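PDB 4ZXH: Abbfa_003403 from Acinetobacter baumannii, which probably assembles a peptide product as a four-domain nonribosomal peptide synthetase, with condensation, adenylation, peptidyl-carrier and thioesterase domains. Local coordinates for residues Q715-P718 / A719-K722; A743-T746 / I747-E750. All coordinates share one frame; numbering follows the deposited sequence.

Contact 1 (Q715-P718 / A719-K722)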
ATOM      1  N   GLN A 715     -33.014 -12.620  -4.470  1.00 43.95           N
ATOM      2  CA  GLN A 715     -32.414 -11.412  -3.909  1.00 42.20           C
ATOM      3  C   GLN A 715     -31.947 -11.683  -2.476  1.00 42.13           C
ATOM      4  O   GLN A 715     -32.625 -12.365  -1.703  1.00 39.10           O
ATOM      5  CB  GLN A 715     -33.397 -10.237  -3.976  1.00 32.99           C
ATOM      6  CG  GLN A 715     -33.406  -9.363  -2.754  1.00 35.64           C
ATOM      7  CD  GLN A 715     -34.154  -8.044  -2.926  1.00 35.48           C
ATOM      8  OE1 GLN A 715     -33.961  -7.309  -3.893  1.00 28.46           O
ATOM      9  NE2 GLN A 715     -35.080  -7.788  -2.004  1.00 32.26           N
ATOM     10  N   ALA A 716     -30.770 -11.161  -2.148  1.00 38.59           N
ATOM     11  CA  ALA A 716     -30.100 -11.478  -0.897  1.00 40.30           C
ATOM     12  C   ALA A 716     -28.951 -10.512  -0.621  1.00 44.01           C
ATOM     13  O   ALA A 716     -28.322 -10.001  -1.549  1.00 44.60           O
ATOM     14  CB  ALA A 716     -29.574 -12.908  -0.928  1.00 30.53           C
ATOM     15  N   THR A 717     -28.677 -10.273   0.658  1.00 39.32           N
ATOM     16  CA  THR A 717     -27.480  -9.548   1.059  1.00 34.66           C
ATOM     17  C   THR A 717     -26.237 -10.405   0.801  1.00 44.17           C
ATOM     18  O   THR A 717     -26.321 -11.646   0.776  1.00 46.52           O
ATOM     19  CB  THR A 717     -27.536  -9.164   2.540  1.00 29.88           C
ATOM     20  OG1 THR A 717     -27.532 -10.354   3.339  1.00 29.45           O
ATOM     21  CG2 THR A 717     -28.799  -8.350   2.827  1.00 24.63           C
ATOM     22  N   PRO A 718     -25.079  -9.748   0.600  1.00 45.64           N
ATOM     23  CA  PRO A 718     -23.792 -10.439   0.413  1.00 38.11           C
ATOM     24  C   PRO A 718     -23.570 -11.610   1.355  1.00 40.87           C
ATOM     25  O   PRO A 718     -23.128 -12.663   0.907  1.00 44.54           O
ATOM     26  CB  PRO A 718     -22.778  -9.338   0.681  1.00 33.60           C
ATOM     27  CG  PRO A 718     -23.466  -8.099   0.094  1.00 35.21           C
ATOM     28  CD  PRO A 718     -24.951  -8.287   0.401  1.00 40.55           C
ATOM     29  N   ALA A 719     -23.893 -11.434   2.632  1.00 42.95           N
ATOM     30  CA  ALA A 719     -23.723 -12.495   3.618  1.00 40.38           C
ATOM     31  C   ALA A 719     -24.320 -13.809   3.147  1.00 39.40           C
ATOM     32  O   ALA A 719     -23.682 -14.851   3.252  1.00 40.70           O
ATOM     33  CB  ALA A 719     -24.345 -12.092   4.929  1.00 47.33           C
ATOM     34  N   THR A 720     -25.537 -13.756   2.613  1.00 40.28           N
ATOM     35  CA  THR A 720     -26.192 -14.956   2.110  1.00 35.31           C
ATOM     36  C   THR A 720     -25.464 -15.491   0.878  1.00 39.84           C
ATOM     37  O   THR A 720     -25.246 -16.698   0.758  1.00 48.33           O
ATOM     38  CB  THR A 720     -27.664 -14.698   1.749  1.00 43.50           C
ATOM     39  OG1 THR A 720     -28.304 -13.952   2.791  1.00 41.70           O
ATOM     40  CG2 THR A 720     -28.398 -16.000   1.564  1.00 49.24           C
ATOM     41  N   TRP A 721     -25.081 -14.600  -0.035  1.00 45.04           N
ATOM     42  CA  TRP A 721     -24.391 -15.035  -1.256  1.00 42.83           C
ATOM     43  C   TRP A 721     -23.072 -15.708  -0.921  1.00 46.45           C
ATOM     44  O   TRP A 721     -22.741 -16.740  -1.508  1.00 49.00           O
ATOM     45  CB  TRP A 721     -24.149 -13.871  -2.215  1.00 36.14           C
ATOM     46  CG  TRP A 721     -25.396 -13.350  -2.873  1.00 38.73           C
ATOM     47  CD1 TRP A 721     -25.959 -12.119  -2.695  1.00 36.28           C
ATOM     48  CD2 TRP A 721     -26.239 -14.042  -3.808  1.00 41.59           C
ATOM     49  NE1 TRP A 721     -27.101 -11.998  -3.461  1.00 37.55           N
ATOM     50  CE2 TRP A 721     -27.301 -13.170  -4.153  1.00 38.02           C
ATOM     51  CE3 TRP A 721     -26.211 -15.318  -4.384  1.00 35.73           C
ATOM     52  CZ2 TRP A 721     -28.312 -13.522  -5.037  1.00 38.52           C
ATOM     53  CZ3 TRP A 721     -27.210 -15.669  -5.264  1.00 37.72           C
ATOM     54  CH2 TRP A 721     -28.247 -14.776  -5.588  1.00 43.58           C
ATOM     55  N   LYS A 722     -22.327 -15.128   0.024  1.00 45.77           N
ATOM     56  CA  LYS A 722     -21.098 -15.751   0.529  1.00 45.39           C
ATOM     57  C   LYS A 722     -21.412 -17.138   1.071  1.00 46.86           C
ATOM     58  O   LYS A 722     -20.714 -18.098   0.750  1.00 49.65           O
ATOM     59  CB  LYS A 722     -20.427 -14.895   1.620  1.00 46.41           C
ATOM     60  CG  LYS A 722     -19.746 -13.624   1.110  1.00 58.70           C
ATOM     61  CD  LYS A 722     -19.453 -12.635   2.242  1.00 68.28           C
ATOM     62  CE  LYS A 722     -19.014 -11.259   1.702  1.00 77.92           C
ATOM     63  NZ  LYS A 722     -18.984 -10.213   2.782  1.00 79.79           N
TER
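The methyl of A716 lies over one face of the W721 indole: CB stands 4.0 Å from the centroid of the five-membered ring of W721, 27° off its normal, a CH-pi contact displaced toward the rim. The same methyl also packs against T720, with A716 CB 3.7 Å from T720 CB. From W721, NE1 sends a weak, strongly bent hydrogen bond to A716 O, 3.0 Å long with an angle of 121° at the hydrogen. The main partner of this N-H is the carbonyl of L738 in the adjacent strand 735-740.

CG of W721 sits anti to its own carbonyl carbon (chi1 -71°), which swings the indole back along the helix toward the strand end. T717 holds the N-cap position without a capping bond from its side chain, and P718 begins the helix. T717 O receives weak bonds from T720 N (2.9 Å) and W721 N (3.3 Å), whereas K722 N makes a nearly straight bond of 2.7 Å to P718 O. The T717 hydroxyl is hydrogen-bonded to K953 O, far along the chain. Within the beta-alpha-beta unit 713-716, 718-725, 735-740, methyl-on-indole packing and an indole N-H directed mainly to L738 O, weakly to A716 O, tie the helix start to both strands.

Contact 2 (A743-T746 / I747-E750); sequences ALDT and ILAE
E750 N donates to T746 O over 3.0 Å, the shorter of two backbone bonds that start helix 746-753. The other runs from A749 N to D745 O at 3.1 Å, and A749 CB rests 3.5 Å from that same D745 oxygen.

D745 occupies the N-cap position. Its CG is placed between the backbone N and the carbonyl carbon (chi1 50°), a torsion that folds the carboxylate back over the first turn. There OD1 comes within 3.6 Å of L748 CB, while OD2 makes a long approach of 3.6 Å to L748 N and lies beside I747 CB. OD2 also has a long, weak ion pair with K888, and N885 of helix 880-888 touches D745, T746 and I747.

On the buried side, L744 and L748 meet at about a right angle, methyl against methyl, with L744 CD1 3.8 Å from L748 CD2. L744 CG also faces A749 CB at 4.3 Å, so the leucine before D745 packs against the first helical turn. An acidic group beside the helix N-terminus would probably be stabilised by the helix dipole; the chemistry thus pairs an acidic residue at the N-cap position, turned toward helix 880-888, with an apolar leucine contact.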
ATOM      1  N   ALA A 743     -21.961  -3.039   0.450  1.00 48.49           N
ATOM      2  CA  ALA A 743     -21.156  -2.849  -0.747  1.00 49.54           C
ATOM      3  C   ALA A 743     -20.852  -4.194  -1.396  1.00 46.43           C
ATOM      4  O   ALA A 743     -20.673  -5.204  -0.711  1.00 44.65           O
ATOM      5  CB  ALA A 743     -19.875  -2.112  -0.416  1.00 51.05           C
ATOM      6  N   LEU A 744     -20.835  -4.211  -2.722  1.00 43.37           N
ATOM      7  CA  LEU A 744     -20.440  -5.402  -3.448  1.00 43.47           C
ATOM      8  C   LEU A 744     -18.955  -5.287  -3.779  1.00 50.85           C
ATOM      9  O   LEU A 744     -18.543  -4.398  -4.535  1.00 53.43           O
ATOM     10  CB  LEU A 744     -21.279  -5.575  -4.716  1.00 38.96           C
ATOM     11  CG  LEU A 744     -20.945  -6.749  -5.637  1.00 35.48           C
ATOM     12  CD1 LEU A 744     -21.088  -8.049  -4.898  1.00 33.79           C
ATOM     13  CD2 LEU A 744     -21.869  -6.744  -6.829  1.00 41.25           C
ATOM     14  N   ASP A 745     -18.150  -6.161  -3.180  1.00 49.29           N
ATOM     15  CA  ASP A 745     -16.713  -6.172  -3.434  1.00 48.04           C
ATOM     16  C   ASP A 745     -16.420  -6.961  -4.701  1.00 52.00           C
ATOM     17  O   ASP A 745     -17.215  -7.808  -5.110  1.00 50.68           O
ATOM     18  CB  ASP A 745     -15.927  -6.753  -2.242  1.00 53.74           C
ATOM     19  CG  ASP A 745     -16.469  -8.094  -1.763  1.00 68.36           C
ATOM     20  OD1 ASP A 745     -17.699  -8.217  -1.558  1.00 85.67           O
ATOM     21  OD2 ASP A 745     -15.671  -9.044  -1.632  1.00 64.90           O
ATOM     22  N   THR A 746     -15.280  -6.679  -5.320  1.00 55.50           N
ATOM     23  CA  THR A 746     -14.946  -7.282  -6.604  1.00 58.90           C
ATOM     24  C   THR A 746     -14.832  -8.809  -6.525  1.00 57.85           C
ATOM     25  O   THR A 746     -15.256  -9.510  -7.447  1.00 58.34           O
ATOM     26  CB  THR A 746     -13.643  -6.689  -7.154  1.00 58.96           C
ATOM     27  OG1 THR A 746     -12.666  -6.704  -6.118  1.00 61.87           O
ATOM     28  CG2 THR A 746     -13.854  -5.238  -7.568  1.00 62.92           C
ATOM     29  N   ILE A 747     -14.286  -9.322  -5.423  1.00 56.25           N
ATOM     30  CA  ILE A 747     -14.127 -10.769  -5.270  1.00 56.25           C
ATOM     31  C   ILE A 747     -15.471 -11.500  -5.307  1.00 54.98           C
ATOM     32  O   ILE A 747     -15.613 -12.503  -6.004  1.00 58.64           O
ATOM     33  CB  ILE A 747     -13.412 -11.150  -3.953  1.00 53.47           C
ATOM     34  CG1 ILE A 747     -12.140 -10.317  -3.744  1.00 48.71           C
ATOM     35  CG2 ILE A 747     -13.112 -12.657  -3.930  1.00 48.20           C
ATOM     36  CD1 ILE A 747     -11.019 -10.620  -4.711  1.00 43.58           C
ATOM     37  N   LEU A 748     -16.454 -11.010  -4.554  1.00 51.32           N
ATOM     38  CA  LEU A 748     -17.771 -11.649  -4.556  1.00 49.15           C
ATOM     39  C   LEU A 748     -18.410 -11.521  -5.927  1.00 53.49           C
ATOM     40  O   LEU A 748     -19.131 -12.407  -6.383  1.00 60.56           O
ATOM     41  CB  LEU A 748     -18.686 -11.041  -3.495  1.00 39.72           C
ATOM     42  CG  LEU A 748     -20.128 -11.563  -3.492  1.00 37.39           C
ATOM     43  CD1 LEU A 748     -20.173 -13.073  -3.324  1.00 36.31           C
ATOM     44  CD2 LEU A 748     -20.960 -10.882  -2.421  1.00 35.91           C
ATOM     45  N   ALA A 749     -18.121 -10.412  -6.586  1.00 51.64           N
ATOM     46  CA  ALA A 749     -18.683 -10.141  -7.893  1.00 49.55           C
ATOM     47  C   ALA A 749     -18.215 -11.173  -8.905  1.00 49.11           C
ATOM     48  O   ALA A 749     -19.032 -11.719  -9.642  1.00 50.84           O
ATOM     49  CB  ALA A 749     -18.313  -8.737  -8.350  1.00 50.29           C
ATOM     50  N   GLU A 750     -16.912 -11.451  -8.956  1.00 50.10           N
ATOM     51  CA  GLU A 750     -16.440 -12.399  -9.960  1.00 56.63           C
ATOM     52  C   GLU A 750     -16.992 -13.783  -9.694  1.00 57.15           C
ATOM     53  O   GLU A 750     -17.387 -14.473 -10.628  1.00 60.28           O
ATOM     54  CB  GLU A 750     -14.919 -12.462 -10.039  1.00 66.71           C
ATOM     55  CG  GLU A 750     -14.379 -11.744 -11.277  1.00 92.28           C
ATOM     56  CD  GLU A 750     -14.599 -12.514 -12.584  1.00106.43           C
ATOM     57  OE1 GLU A 750     -14.315 -13.729 -12.623  1.00111.05           O
ATOM     58  OE2 GLU A 750     -15.079 -11.900 -13.570  1.00107.91           O
TER

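Overall arrangement
Contact 1 precedes contact 2 along the chain, and their centres lie about 11 Å apart within the AMP-binding region. Strand 713-716 leads into helix 718-725, strand 735-740 follows, and a loop then reaches helix 746-753. Strands 713-716 and 735-740 are parallel neighbours in one mixed sheet, so the two contacts are successive strand-to-helix connections. They touch directly: P718 CB lies 3.9 Å from L748 CD2, and W721 CB also packs on L748, joining the two helix starts. Both contacts also meet the C-terminal part of the adenylation region, through K953 and M949 for contact 1 and helix 880-888 for contact 2, placing them where these two parts meet in this conformation.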